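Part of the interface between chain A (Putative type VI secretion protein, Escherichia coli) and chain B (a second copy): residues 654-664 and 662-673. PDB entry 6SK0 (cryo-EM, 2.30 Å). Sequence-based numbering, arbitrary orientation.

Chain A 654-664: MSGDNTDITAG
Chain B 662-673: TAGQSFTVVAEG

Two copies of one chain lie side by side in parallel register, each residue of chain A facing the chain B residue numbered eight higher. Strands 659-663 of A and 667-671 of B run in the same direction, their axes 6° apart and 4.7 Å at closest approach; paired CA atoms range from 4.2 Å between Gly A656 CA and Gly B664 CA to 5.2 Å between Gly A664 CA and Glu B672 CA. Strand residues keep phi between -139° and -106° and psi between 107° and 137°.

Backbone hydrogen bonds fix this register. In the main strand, alternate residues of A use both N and O: Thr A659 N to Ser B666 O (2.7 Å), Thr B668 N to Thr A659 O (3.0 Å), Ile A661 N to Thr B668 O (2.8 Å), Val B670 N to Ile A661 O (2.9 Å), Ala A663 N to Val B670 O (2.9 Å) and Glu B672 N to Ala A663 O (2.9 Å). The angle at hydrogen supports each, from 154° for Thr A659 N to Ser B666 O up to 170° for Ile A661 N to Thr B668 O. The earlier strand repeats the pattern with Ser A655 N to Thr B662 O (2.9 Å) and a very short Gly B664 N to Ser A655 O (2.4 Å).

Between the strands both chains turn. Gly A656 (-61/-39) pairs with Gly B664 (-65/-23), where an ideal CB would lie 2.0 Å from Gly A656 O, a clash that glycine avoids. Gln B665 N then bonds Asp A657 O (3.1 Å). Within chain A, Thr A659 OG1 (chi1 m) donates to Ser A655 OG (2.7 Å), and Ser A655 OG (chi1 p) to Asp A657 O (2.5 Å), tying the turn to its flanking strands.

Apolar packing gathers on the face of Thr A659, Ile A661 and Ala A663. Ile A661 (m, t) puts CD1 3.6 Å from CE1 at the ring edge of Phe B667 (chi1 t), and its CB lies 3.9 Å from Val B669 CG2 (chi1 t).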

# COMPACT_ATOMS: atom_id res chain seq x y z
N MET A 654 -5.00 3.74 -5.11
CA MET A 654 -5.38 4.84 -5.98
C MET A 654 -4.97 6.15 -5.32
O MET A 654 -5.14 6.33 -4.12
CB MET A 654 -6.88 4.86 -6.26
CG MET A 654 -7.38 3.70 -7.08
SD MET A 654 -7.54 2.18 -6.13
CE MET A 654 -8.93 1.42 -6.97
N SER A 655 -4.42 7.05 -6.12
CA SER A 655 -4.07 8.37 -5.64
C SER A 655 -4.46 9.36 -6.71
O SER A 655 -4.13 9.17 -7.88
CB SER A 655 -2.58 8.47 -5.30
OG SER A 655 -1.78 8.23 -6.44
N GLY A 656 -5.20 10.40 -6.32
CA GLY A 656 -5.39 11.52 -7.22
C GLY A 656 -4.08 12.18 -7.57
O GLY A 656 -3.87 12.61 -8.70
N ASP A 657 -3.19 12.28 -6.60
CA ASP A 657 -1.82 12.73 -6.77
C ASP A 657 -0.90 11.52 -6.92
O ASP A 657 -1.28 10.49 -7.48
CB ASP A 657 -1.44 13.67 -5.63
CG ASP A 657 -1.94 15.07 -5.85
OD1 ASP A 657 -1.86 15.89 -4.91
OD2 ASP A 657 -2.42 15.35 -6.96
N ASN A 658 0.36 11.70 -6.56
CA ASN A 658 1.36 10.65 -6.62
C ASN A 658 1.04 9.45 -5.74
O ASN A 658 0.31 9.54 -4.76
CB ASN A 658 2.72 11.21 -6.20
CG ASN A 658 3.34 12.10 -7.22
OD1 ASN A 658 2.80 12.30 -8.30
ND2 ASN A 658 4.49 12.63 -6.89
N THR A 659 1.61 8.32 -6.11
CA THR A 659 1.78 7.18 -5.21
C THR A 659 3.28 7.04 -5.01
O THR A 659 3.99 6.65 -5.94
CB THR A 659 1.18 5.90 -5.77
OG1 THR A 659 -0.24 6.04 -5.87
CG2 THR A 659 1.51 4.72 -4.89
N ASP A 660 3.77 7.38 -3.82
CA ASP A 660 5.19 7.38 -3.52
C ASP A 660 5.52 6.20 -2.64
O ASP A 660 4.85 5.97 -1.63
CB ASP A 660 5.62 8.67 -2.80
CG ASP A 660 5.00 9.90 -3.40
OD1 ASP A 660 5.41 11.03 -3.05
OD2 ASP A 660 4.06 9.75 -4.16
N ILE A 661 6.54 5.46 -3.01
CA ILE A 661 7.07 4.39 -2.19
C ILE A 661 8.50 4.76 -1.83
O ILE A 661 9.32 5.02 -2.72
CB ILE A 661 7.00 3.03 -2.88
CG1 ILE A 661 5.54 2.66 -3.15
CG2 ILE A 661 7.68 1.98 -2.04
CD1 ILE A 661 5.37 1.38 -3.88
N THR A 662 8.78 4.78 -0.54
CA THR A 662 10.09 5.12 -0.02
C THR A 662 10.55 3.97 0.86
O THR A 662 10.02 3.77 1.95
CB THR A 662 10.02 6.44 0.75
OG1 THR A 662 9.77 7.51 -0.16
CG2 THR A 662 11.31 6.71 1.44
N ALA A 663 11.52 3.21 0.37
CA ALA A 663 12.01 2.03 1.07
C ALA A 663 13.37 2.35 1.67
O ALA A 663 14.30 2.71 0.95
CB ALA A 663 12.10 0.83 0.14
N GLY A 664 13.47 2.21 2.99
CA GLY A 664 14.76 2.33 3.63
C GLY A 664 15.73 1.23 3.23
O GLY A 664 16.94 1.40 3.36
N THR B 662 -2.74 2.93 -9.17
CA THR B 662 -3.29 3.91 -10.10
C THR B 662 -3.01 5.29 -9.53
O THR B 662 -3.61 5.69 -8.53
CB THR B 662 -4.78 3.67 -10.30
OG1 THR B 662 -4.97 2.44 -11.00
CG2 THR B 662 -5.38 4.76 -11.10
N ALA B 663 -2.07 6.00 -10.14
CA ALA B 663 -1.65 7.31 -9.67
C ALA B 663 -2.22 8.37 -10.58
O ALA B 663 -1.96 8.37 -11.79
CB ALA B 663 -0.13 7.41 -9.60
N GLY B 664 -3.00 9.28 -10.01
CA GLY B 664 -3.46 10.42 -10.77
C GLY B 664 -2.34 11.35 -11.18
O GLY B 664 -2.49 12.12 -12.13
N GLN B 665 -1.21 11.32 -10.48
CA GLN B 665 -0.05 12.03 -10.99
C GLN B 665 1.10 11.08 -11.32
O GLN B 665 1.26 10.71 -12.47
CB GLN B 665 0.40 13.08 -9.97
CG GLN B 665 -0.43 14.33 -9.95
CD GLN B 665 -0.51 15.01 -11.30
OE1 GLN B 665 0.47 15.03 -12.05
NE2 GLN B 665 -1.66 15.57 -11.62
N SER B 666 1.79 10.53 -10.33
CA SER B 666 3.02 9.83 -10.64
C SER B 666 3.24 8.71 -9.65
O SER B 666 2.83 8.79 -8.49
CB SER B 666 4.25 10.75 -10.64
OG SER B 666 4.39 11.43 -11.86
N PHE B 667 3.89 7.66 -10.11
CA PHE B 667 4.32 6.57 -9.26
C PHE B 667 5.82 6.68 -9.12
O PHE B 667 6.56 6.52 -10.09
CB PHE B 667 3.91 5.22 -9.85
CG PHE B 667 4.41 4.05 -9.07
CD1 PHE B 667 3.94 3.80 -7.80
CD2 PHE B 667 5.37 3.21 -9.60
CE1 PHE B 667 4.40 2.74 -7.08
CE2 PHE B 667 5.83 2.13 -8.88
CZ PHE B 667 5.33 1.90 -7.61
N THR B 668 6.27 6.97 -7.91
CA THR B 668 7.69 7.14 -7.64
C THR B 668 8.12 6.14 -6.58
O THR B 668 7.43 5.95 -5.58
CB THR B 668 8.01 8.58 -7.20
OG1 THR B 668 7.52 8.80 -5.87
CG2 THR B 668 7.38 9.59 -8.14
N VAL B 669 9.25 5.50 -6.82
CA VAL B 669 9.88 4.61 -5.86
C VAL B 669 11.30 5.11 -5.66
O VAL B 669 12.05 5.28 -6.62
CB VAL B 669 9.89 3.15 -6.34
CG1 VAL B 669 10.72 2.31 -5.40
CG2 VAL B 669 8.48 2.61 -6.44
N VAL B 670 11.66 5.34 -4.41
CA VAL B 670 13.05 5.52 -4.02
C VAL B 670 13.36 4.45 -3.01
O VAL B 670 12.77 4.41 -1.92
CB VAL B 670 13.33 6.92 -3.47
CG1 VAL B 670 14.82 7.09 -3.26
CG2 VAL B 670 12.80 7.97 -4.39
N ALA B 671 14.26 3.55 -3.36
CA ALA B 671 14.75 2.53 -2.46
C ALA B 671 16.20 2.83 -2.15
O ALA B 671 16.99 3.13 -3.05
CB ALA B 671 14.61 1.13 -3.07
N GLU B 672 16.55 2.77 -0.87
CA GLU B 672 17.93 2.96 -0.48
C GLU B 672 18.81 1.84 -1.02
O GLU B 672 19.94 2.07 -1.44
CB GLU B 672 18.04 3.05 1.04
CG GLU B 672 19.43 3.36 1.54
CD GLU B 672 19.91 4.73 1.10
OE1 GLU B 672 19.07 5.63 0.94
OE2 GLU B 672 21.13 4.90 0.92
N GLY B 673 18.29 0.61 -1.03
CA GLY B 673 19.03 -0.50 -1.58
C GLY B 673 18.69 -0.75 -3.03
O GLY B 673 19.07 0.02 -3.91